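Local coordinates for nitrate transport protein (Parabacteroides distasonis, PDB 3HN0) that probably serves as the substrate-binding component of an ABC transporter, capturing a small solute, perhaps nitrate or a related compound, for import, at residues D56-M62 / Q183-T189; G84-E90 / R165-N171; A132-T136 / A147-F153. The contacts are given in a common frame with arbitrary orientation. Residue numbers count along the deposited sequence, not the author numbering.

Interaction 1: D56-M62 / Q183-T189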
loop_
_atom_site.group_PDB
_atom_site.type_symbol
_atom_site.label_atom_id
_atom_site.label_comp_id
_atom_site.label_asym_id
_atom_site.label_seq_id
_atom_site.Cartn_x
_atom_site.Cartn_y
_atom_site.Cartn_z
ATOM N N ASP A 56 1.960 23.820 19.254
ATOM C CA ASP A 56 1.744 22.636 20.083
ATOM C C ASP A 56 1.844 21.345 19.245
ATOM O O ASP A 56 2.334 20.344 19.715
ATOM C CB ASP A 56 0.367 22.711 20.747
ATOM C CG ASP A 56 0.250 23.905 21.712
ATOM O OD1 ASP A 56 1.213 24.041 22.513
ATOM O OD2 ASP A 56 -0.734 24.713 21.642
ATOM N N ILE A 57 1.331 21.410 18.020
ATOM C CA ILE A 57 1.290 20.287 17.075
ATOM C C ILE A 57 1.761 20.866 15.750
ATOM O O ILE A 57 1.448 22.029 15.430
ATOM C CB ILE A 57 -0.174 19.812 16.915
ATOM C CG1 ILE A 57 -0.694 19.317 18.297
ATOM C CG2 ILE A 57 -0.283 18.792 15.760
ATOM C CD1 ILE A 57 -2.175 19.062 18.416
ATOM N N ALA A 58 2.515 20.097 14.970
ATOM C CA ALA A 58 2.975 20.608 13.692
ATOM C C ALA A 58 2.912 19.501 12.689
ATOM O O ALA A 58 3.095 18.347 13.055
ATOM C CB ALA A 58 4.417 21.141 13.795
ATOM N N VAL A 59 2.732 19.846 11.420
ATOM C CA VAL A 59 2.651 18.860 10.387
ATOM C C VAL A 59 3.722 19.230 9.356
ATOM O O VAL A 59 3.653 20.334 8.784
ATOM C CB VAL A 59 1.226 18.876 9.753
ATOM C CG1 VAL A 59 1.087 17.717 8.766
ATOM C CG2 VAL A 59 0.130 18.814 10.859
ATOM N N LEU A 60 4.718 18.344 9.158
ATOM C CA LEU A 60 5.891 18.624 8.329
ATOM C C LEU A 60 6.485 17.313 7.880
ATOM O O LEU A 60 6.069 16.224 8.324
ATOM C CB LEU A 60 6.944 19.490 9.065
ATOM C CG LEU A 60 7.801 18.832 10.180
ATOM C CD1 LEU A 60 8.637 19.895 10.807
ATOM C CD2 LEU A 60 6.986 18.145 11.277
ATOM N N PRO A 61 7.471 17.394 6.997
ATOM C CA PRO A 61 7.940 16.154 6.414
ATOM C C PRO A 61 8.490 15.224 7.488
ATOM O O PRO A 61 9.100 15.679 8.487
ATOM C CB PRO A 61 9.040 16.608 5.475
ATOM C CG PRO A 61 8.587 17.967 5.025
ATOM C CD PRO A 61 8.050 18.562 6.306
HETATM N N MSE A 62 8.225 13.934 7.285
HETATM C CA MSE A 62 8.720 12.900 8.195
HETATM C C MSE A 62 10.235 12.991 8.387
HETATM O O MSE A 62 10.729 12.792 9.512
HETATM C CB MSE A 62 8.318 11.500 7.691
HETATM C CG MSE A 62 8.624 10.354 8.556
HETATM SE SE MSE A 62 7.789 10.335 10.255
HETATM C CE MSE A 62 6.016 9.971 9.565
ATOM N N GLN A 183 5.350 9.704 4.551
ATOM C CA GLN A 183 6.269 10.830 4.233
ATOM C C GLN A 183 5.961 12.091 4.991
ATOM O O GLN A 183 6.771 12.995 4.976
ATOM C CB GLN A 183 6.237 11.250 2.737
ATOM C CG GLN A 183 6.147 10.186 1.790
ATOM C CD GLN A 183 6.253 10.667 0.399
ATOM O OE1 GLN A 183 6.906 11.695 0.121
ATOM N NE2 GLN A 183 5.614 9.950 -0.500
ATOM N N THR A 184 4.786 12.157 5.625
ATOM C CA THR A 184 4.325 13.330 6.316
ATOM C C THR A 184 4.039 13.010 7.781
ATOM O O THR A 184 3.431 11.968 8.084
ATOM C CB THR A 184 3.058 13.849 5.673
ATOM O OG1 THR A 184 3.304 14.118 4.288
ATOM C CG2 THR A 184 2.565 15.106 6.395
ATOM N N ALA A 185 4.546 13.854 8.667
ATOM C CA ALA A 185 4.460 13.652 10.090
ATOM C C ALA A 185 3.578 14.684 10.740
ATOM O O ALA A 185 3.696 15.905 10.474
ATOM C CB ALA A 185 5.849 13.763 10.768
ATOM N N VAL A 186 2.718 14.189 11.615
ATOM C CA VAL A 186 2.081 15.036 12.629
ATOM C C VAL A 186 2.872 14.811 13.892
ATOM O O VAL A 186 2.867 13.694 14.438
ATOM C CB VAL A 186 0.594 14.683 12.842
ATOM C CG1 VAL A 186 -0.021 15.566 13.933
ATOM C CG2 VAL A 186 -0.206 14.781 11.532
ATOM N N VAL A 187 3.496 15.866 14.405
ATOM C CA VAL A 187 4.287 15.779 15.631
ATOM C C VAL A 187 3.675 16.646 16.726
ATOM O O VAL A 187 2.937 17.591 16.426
ATOM C CB VAL A 187 5.761 16.191 15.381
ATOM C CG1 VAL A 187 6.359 15.258 14.260
ATOM C CG2 VAL A 187 5.925 17.699 15.096
ATOM N N TYR A 188 3.984 16.320 17.984
ATOM C CA TYR A 188 3.396 17.005 19.110
ATOM C C TYR A 188 4.407 17.149 20.231
ATOM O O TYR A 188 5.378 16.366 20.347
ATOM C CB TYR A 188 2.127 16.276 19.578
ATOM C CG TYR A 188 2.320 14.918 20.148
ATOM C CD1 TYR A 188 2.372 13.791 19.339
ATOM C CD2 TYR A 188 2.502 14.728 21.533
ATOM C CE1 TYR A 188 2.583 12.561 19.845
ATOM C CE2 TYR A 188 2.679 13.480 22.037
ATOM C CZ TYR A 188 2.693 12.384 21.217
ATOM O OH TYR A 188 2.923 11.100 21.733
ATOM N N THR A 189 4.135 18.131 21.064
ATOM C CA THR A 189 5.023 18.453 22.180
ATOM C C THR A 189 4.497 17.790 23.447
ATOM O O THR A 189 3.410 17.255 23.495
ATOM C CB THR A 189 5.092 19.981 22.381
ATOM O OG1 THR A 189 3.776 20.459 22.503
ATOM C CG2 THR A 189 5.807 20.729 21.225
HETATM O O HOH W 1 3.086 22.886 23.506
#

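Interaction 2: G84-E90 / R165-N171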
loop_
_atom_site.group_PDB
_atom_site.type_symbol
_atom_site.label_atom_id
_atom_site.label_comp_id
_atom_site.label_asym_id
_atom_site.label_seq_id
_atom_site.Cartn_x
_atom_site.Cartn_y
_atom_site.Cartn_z
ATOM N N GLY A 84 -0.490 10.295 -0.480
ATOM C CA GLY A 84 -0.331 10.514 -1.928
ATOM C C GLY A 84 0.336 11.855 -2.164
ATOM O O GLY A 84 -0.313 12.894 -2.212
ATOM N N THR A 85 1.659 11.872 -2.253
ATOM C CA THR A 85 2.333 13.130 -2.408
ATOM C C THR A 85 3.122 13.327 -3.682
ATOM O O THR A 85 3.440 14.467 -4.025
ATOM C CB THR A 85 3.250 13.435 -1.186
ATOM O OG1 THR A 85 4.338 12.553 -1.171
ATOM C CG2 THR A 85 2.510 13.261 0.096
ATOM N N LEU A 86 3.477 12.244 -4.370
ATOM C CA LEU A 86 4.372 12.389 -5.505
ATOM C C LEU A 86 3.921 11.552 -6.698
ATOM O O LEU A 86 3.717 10.339 -6.608
ATOM C CB LEU A 86 5.800 12.055 -5.082
ATOM C CG LEU A 86 6.865 12.628 -6.002
ATOM C CD1 LEU A 86 6.873 14.203 -5.897
ATOM C CD2 LEU A 86 8.213 12.007 -5.674
ATOM N N TYR A 87 3.752 12.252 -7.827
ATOM C CA TYR A 87 3.381 11.627 -9.061
ATOM C C TYR A 87 4.269 12.035 -10.214
ATOM O O TYR A 87 4.783 13.137 -10.243
ATOM C CB TYR A 87 1.922 11.965 -9.379
ATOM C CG TYR A 87 0.942 11.363 -8.442
ATOM C CD1 TYR A 87 0.634 11.997 -7.224
ATOM C CD2 TYR A 87 0.299 10.146 -8.735
ATOM C CE1 TYR A 87 -0.276 11.441 -6.322
ATOM C CE2 TYR A 87 -0.600 9.595 -7.813
ATOM C CZ TYR A 87 -0.890 10.249 -6.627
ATOM O OH TYR A 87 -1.795 9.706 -5.734
ATOM N N LEU A 88 4.506 11.128 -11.157
ATOM C CA LEU A 88 5.277 11.461 -12.349
ATOM C C LEU A 88 4.332 11.873 -13.457
ATOM O O LEU A 88 3.377 11.143 -13.753
ATOM C CB LEU A 88 6.040 10.226 -12.810
ATOM C CG LEU A 88 6.911 10.284 -14.065
ATOM C CD1 LEU A 88 8.038 11.290 -13.905
ATOM C CD2 LEU A 88 7.417 8.854 -14.316
ATOM N N VAL A 89 4.625 12.989 -14.115
ATOM C CA VAL A 89 3.846 13.455 -15.250
ATOM C C VAL A 89 4.750 13.577 -16.480
ATOM O O VAL A 89 5.929 13.893 -16.364
ATOM C CB VAL A 89 3.162 14.812 -14.955
ATOM C CG1 VAL A 89 2.155 14.659 -13.824
ATOM C CG2 VAL A 89 4.202 15.940 -14.591
ATOM N N GLU A 90 4.181 13.304 -17.639
ATOM C CA GLU A 90 4.915 13.376 -18.884
ATOM C C GLU A 90 4.007 13.941 -19.962
ATOM O O GLU A 90 2.790 13.688 -19.965
ATOM C CB GLU A 90 5.474 11.990 -19.285
ATOM C CG GLU A 90 6.095 11.196 -18.132
ATOM C CD GLU A 90 6.836 9.940 -18.577
ATOM O OE1 GLU A 90 7.762 10.061 -19.418
ATOM O OE2 GLU A 90 6.517 8.837 -18.062
ATOM N N ARG A 165 0.007 14.045 -18.826
ATOM C CA ARG A 165 -0.596 12.890 -18.191
ATOM C C ARG A 165 0.225 12.428 -16.992
ATOM O O ARG A 165 1.438 12.482 -17.027
ATOM C CB ARG A 165 -0.714 11.729 -19.191
ATOM C CG ARG A 165 -1.637 12.010 -20.375
ATOM C CD ARG A 165 -3.126 11.905 -19.986
ATOM N NE ARG A 165 -4.018 12.121 -21.140
ATOM C CZ ARG A 165 -4.436 13.314 -21.563
ATOM N NH1 ARG A 165 -4.038 14.421 -20.934
ATOM N NH2 ARG A 165 -5.239 13.412 -22.631
ATOM N N ILE A 166 -0.458 11.900 -15.981
ATOM C CA ILE A 166 0.208 11.147 -14.903
ATOM C C ILE A 166 0.588 9.778 -15.500
ATOM O O ILE A 166 -0.257 9.112 -16.083
ATOM C CB ILE A 166 -0.686 10.960 -13.726
ATOM C CG1 ILE A 166 -0.973 12.299 -13.062
ATOM C CG2 ILE A 166 -0.048 9.998 -12.745
ATOM C CD1 ILE A 166 -2.025 12.223 -11.951
ATOM N N THR A 167 1.860 9.417 -15.386
ATOM C CA THR A 167 2.372 8.147 -15.875
ATOM C C THR A 167 2.804 7.200 -14.762
ATOM O O THR A 167 2.963 6.010 -15.026
ATOM C CB THR A 167 3.540 8.364 -16.855
ATOM O OG1 THR A 167 4.645 8.997 -16.198
ATOM C CG2 THR A 167 3.064 9.232 -18.060
ATOM N N ALA A 168 2.990 7.694 -13.545
ATOM C CA ALA A 168 3.342 6.800 -12.421
ATOM C C ALA A 168 2.997 7.419 -11.098
ATOM O O ALA A 168 3.008 8.655 -10.943
ATOM C CB ALA A 168 4.855 6.472 -12.472
ATOM N N ASP A 169 2.770 6.547 -10.120
ATOM C CA ASP A 169 2.544 6.887 -8.739
ATOM C C ASP A 169 3.832 6.564 -8.019
ATOM O O ASP A 169 4.266 5.416 -8.060
ATOM C CB ASP A 169 1.369 6.025 -8.300
ATOM C CG ASP A 169 1.018 6.162 -6.820
ATOM O OD1 ASP A 169 1.875 6.549 -6.023
ATOM O OD2 ASP A 169 -0.142 5.840 -6.459
ATOM N N LEU A 170 4.450 7.560 -7.404
ATOM C CA LEU A 170 5.770 7.398 -6.782
ATOM C C LEU A 170 5.717 7.214 -5.270
ATOM O O LEU A 170 6.723 7.402 -4.562
ATOM C CB LEU A 170 6.681 8.584 -7.167
ATOM C CG LEU A 170 7.487 8.340 -8.434
ATOM C CD1 LEU A 170 6.588 7.903 -9.580
ATOM C CD2 LEU A 170 8.301 9.586 -8.770
ATOM N N ASN A 171 4.548 6.843 -4.774
ATOM C CA ASN A 171 4.313 6.805 -3.343
ATOM C C ASN A 171 4.453 5.435 -2.667
ATOM O O ASN A 171 4.147 5.309 -1.483
ATOM C CB ASN A 171 2.937 7.392 -2.993
ATOM C CG ASN A 171 2.761 8.826 -3.482
ATOM O OD1 ASN A 171 3.451 9.721 -3.032
ATOM N ND2 ASN A 171 1.881 9.014 -4.462
HETATM O O HOH W 2 -1.210 6.937 -4.219
#

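Interaction 3: A132-T136 / A147-F153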
loop_
_atom_site.group_PDB
_atom_site.type_symbol
_atom_site.label_atom_id
_atom_site.label_comp_id
_atom_site.label_asym_id
_atom_site.label_seq_id
_atom_site.Cartn_x
_atom_site.Cartn_y
_atom_site.Cartn_z
ATOM N N ALA A 132 7.937 23.078 -6.612
ATOM C CA ALA A 132 6.873 22.505 -7.419
ATOM C C ALA A 132 6.221 23.586 -8.259
ATOM O O ALA A 132 5.905 23.334 -9.399
ATOM C CB ALA A 132 5.827 21.753 -6.533
ATOM N N GLY A 133 6.039 24.793 -7.706
ATOM C CA GLY A 133 5.437 25.906 -8.452
ATOM C C GLY A 133 6.276 26.283 -9.661
ATOM O O GLY A 133 5.746 26.579 -10.727
ATOM N N GLU A 134 7.600 26.240 -9.493
ATOM C CA GLU A 134 8.518 26.563 -10.566
ATOM C C GLU A 134 8.514 25.513 -11.669
ATOM O O GLU A 134 8.559 25.868 -12.855
ATOM C CB GLU A 134 9.932 26.726 -10.058
ATOM C CG GLU A 134 10.106 28.114 -9.339
ATOM C CD GLU A 134 11.373 28.186 -8.490
ATOM O OE1 GLU A 134 11.923 27.141 -8.118
ATOM O OE2 GLU A 134 11.806 29.314 -8.166
ATOM N N ILE A 135 8.476 24.254 -11.262
ATOM C CA ILE A 135 8.324 23.123 -12.185
ATOM C C ILE A 135 7.030 23.253 -12.984
ATOM O O ILE A 135 7.036 23.030 -14.192
ATOM C CB ILE A 135 8.377 21.763 -11.482
ATOM C CG1 ILE A 135 9.827 21.481 -11.042
ATOM C CG2 ILE A 135 7.890 20.616 -12.450
ATOM C CD1 ILE A 135 10.042 20.180 -10.385
ATOM N N THR A 136 5.937 23.614 -12.314
ATOM C CA THR A 136 4.631 23.747 -12.994
ATOM C C THR A 136 4.743 24.807 -14.083
ATOM O O THR A 136 4.327 24.619 -15.225
ATOM C CB THR A 136 3.517 24.109 -11.986
ATOM O OG1 THR A 136 3.417 23.068 -10.986
ATOM C CG2 THR A 136 2.168 24.271 -12.701
ATOM N N ALA A 147 8.252 15.478 -15.248
ATOM C CA ALA A 147 8.448 16.017 -13.933
ATOM C C ALA A 147 7.743 15.198 -12.879
ATOM O O ALA A 147 6.925 14.336 -13.181
ATOM C CB ALA A 147 7.942 17.490 -13.892
ATOM N N VAL A 148 8.128 15.475 -11.643
ATOM C CA VAL A 148 7.394 14.985 -10.500
ATOM C C VAL A 148 6.705 16.145 -9.804
ATOM O O VAL A 148 7.279 17.221 -9.657
ATOM C CB VAL A 148 8.275 14.208 -9.516
ATOM C CG1 VAL A 148 8.669 12.846 -10.110
ATOM C CG2 VAL A 148 9.455 15.023 -9.099
ATOM N N LEU A 149 5.457 15.904 -9.390
ATOM C CA LEU A 149 4.615 16.915 -8.718
ATOM C C LEU A 149 3.683 16.273 -7.703
ATOM O O LEU A 149 3.268 15.151 -7.862
ATOM C CB LEU A 149 3.748 17.689 -9.736
ATOM C CG LEU A 149 4.448 18.667 -10.664
ATOM C CD1 LEU A 149 3.449 19.175 -11.747
ATOM C CD2 LEU A 149 5.094 19.836 -9.976
ATOM N N GLY A 150 3.291 17.072 -6.715
ATOM C CA GLY A 150 2.175 16.778 -5.811
ATOM C C GLY A 150 1.143 17.899 -5.907
ATOM O O GLY A 150 1.325 18.855 -6.643
ATOM N N GLU A 151 0.057 17.766 -5.162
ATOM C CA GLU A 151 -1.065 18.679 -5.254
ATOM C C GLU A 151 -0.798 19.950 -4.489
ATOM O O GLU A 151 -0.139 19.886 -3.493
ATOM C CB GLU A 151 -2.288 17.985 -4.715
ATOM C CG GLU A 151 -2.694 16.767 -5.570
ATOM C CD GLU A 151 -3.243 17.153 -6.915
ATOM O OE1 GLU A 151 -3.335 18.367 -7.264
ATOM O OE2 GLU A 151 -3.588 16.236 -7.648
ATOM N N PRO A 152 -1.352 21.096 -4.933
ATOM C CA PRO A 152 -2.285 21.350 -6.025
ATOM C C PRO A 152 -1.593 21.533 -7.381
ATOM O O PRO A 152 -2.267 21.601 -8.446
ATOM C CB PRO A 152 -2.932 22.670 -5.591
ATOM C CG PRO A 152 -1.894 23.351 -4.899
ATOM C CD PRO A 152 -1.066 22.347 -4.187
ATOM N N PHE A 153 -0.267 21.555 -7.364
ATOM C CA PHE A 153 0.512 21.888 -8.575
ATOM C C PHE A 153 0.232 20.859 -9.674
ATOM O O PHE A 153 0.166 21.178 -10.868
ATOM C CB PHE A 153 1.989 21.853 -8.225
ATOM C CG PHE A 153 2.337 22.766 -7.123
ATOM C CD1 PHE A 153 2.376 24.130 -7.359
ATOM C CD2 PHE A 153 2.600 22.263 -5.805
ATOM C CE1 PHE A 153 2.701 25.021 -6.328
ATOM C CE2 PHE A 153 2.906 23.147 -4.780
ATOM C CZ PHE A 153 2.938 24.538 -5.045
#

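Interaction 1: D56-M62 / Q183-T189
Ile57, Val59 and Val186 pack on one face of an antiparallel strand pair: Ile57 CG2 meets Val186 CG1 at 3.7 Å, and Val59 CG2 lies 4.1 Å from Val186 CG2. On the other, Val187 CG2 stands 4.0 Å from both Ala58 CB and Leu60 CD2, while Ala185 CB is met at 4.0 Å by SE of selenomethionine Met62, from the start of helix 62-70. Hydrogen-bonded pairs (Ala58 with Val187, Leu60 with Ala185) alternate with non-hydrogen-bonded ones (Ile57 with Tyr188, Val59 with Val186). Beyond the strand, Met62 N donates to Gln183 O at 2.9 Å. At the other end Thr189 N reaches Asp56 O at 3.2 Å, and a water joins Asp56 OD1 to Thr189 OG1; Asp56 OD2 accepts from Lys8 N. The pair is central in one lobe's mixed sheet, consistent with a periplasmic-binding-protein-like fold: strand 6-12 flanks 57-61, strand 76-82 flanks 184-188, and Met62 packs on helix 251-264.

Interaction 2: G84-E90 / R165-N171
This is an antiparallel strand pairing with a classic beta bulge, in a three-stranded sheet where strand 87-90 is central and strand 165-169 lies at one side. Regular pairing flanks the bulge: Glu90 N donates to Arg165 O at 2.9 Å and Arg165 N to Glu90 O at 3.0 Å at one end, Leu170 N to Leu86 O at 3.0 Å at the other. Between Leu88 and Val89 the register slips by one residue. Leu88 N donates to Ala168 O at 2.9 Å, while Leu88 O receives Thr167 N at 2.8 Å and, weakly, Ala168 N at 3.5 Å, so two residues of one strand face a single residue of the other. The extra residue also bonds through its side chain: Thr167 OG1 donates to Glu90 OE2 at 2.6 Å, while Glu90 OE1 forms a salt bridge with Arg146. The sheet, covered by helices 107-119 and 153-160 on its two faces, lies across the chain's centre from the mixed sheet, consistent with a two-lobed binding-protein fold. Val89 CG1 lies 4.0 Å from Ile166 CG1, and Tyr87 CD2 4.0 Å from Ile166 CG2, over helix 153-160; Leu88 CB is 4.0 Å from both Ala168 CB and Leu170 CD1. Past the strand end, Asp169 OD1 accepts from Asn171 N at 3.0 Å, closing an Asx turn. The turn presents Asn171 OD1 to Thr85 N and Leu86 N, each 2.9 Å away, and sets Asn171 ND2 over one face of the Tyr87 ring. Tyr87 OH is hydrogen-bonded to Arg239 O.

Interaction 3: A132-T136 / A147-F153
Ala147 begins the contact by turning its methyl group toward the helix, where its CB lies 3.4 Å from Ile135 CG2. Val148 turns its side chain away, on to Leu170, as strand alternation predicts, though Val148 O still lies 4.1 Å from Ile135 CD1. Leu149 then brings a side chain back to the helix. Its CA-to-CB bond runs sideways, but the end comes nearer: Leu149 CD2 lies 3.8 Å from Ile135 CG2, 4.0 Å from Ala132 CB and 3.8 Å from Thr136 OG1, filling the space among three helical residues. The helix is thus laid against one face of the three-stranded antiparallel sheet in which 146-149 is an outer strand, hydrogen-bonded to 87-90 (Ala147 with Val89, Leu149 with Tyr87); the axes of the segments 132-136 and 147-149 approach to 8.9 Å, with their directions 133° apart. A short connection joins the two in an alpha-beta unit, the strand packing under the helix it has just left. After the strand, Gly150, Glu151 and Pro152 carry the chain away from the helix; the peptide bond before Pro152 is cis, and Glu151 forms a salt bridge with Arg239. Phe153, the first residue of helix 153-160, brings the chain back. Ala132 CB sits over the face of its ring in a CH-pi contact, 3.7 Å from the centroid and 27° off the normal, and Gly133 CA approaches Phe153 CE1 at 3.6 Å. Phe153 CB also lies 3.3 Å from Thr136 OG1, which donates within its own helix to Ala132 O at 3.0 Å.

In the fold
The three contacts divide between two sheets on opposite sides of the chain's centre, with interactions 2 and 3 nested in sequence inside the loop closed by interaction 1. Such a two-lobed layout is consistent with a periplasmic-binding-protein-like fold. Interaction 1 is buried, and its chemistry is regular backbone pairing between apolar faces. Interaction 2, only partly buried, adds a bulge and polar side-chain bonds. Interaction 3 is buried too, yet has no hydrogen bond between its segments and relies on apolar packing. Interactions 2 and 3 share a sheet, strand 87-90 lying beside 146-149, whereas interactions 1 and 2 meet where Gln183 packs on Thr85 and Asn171.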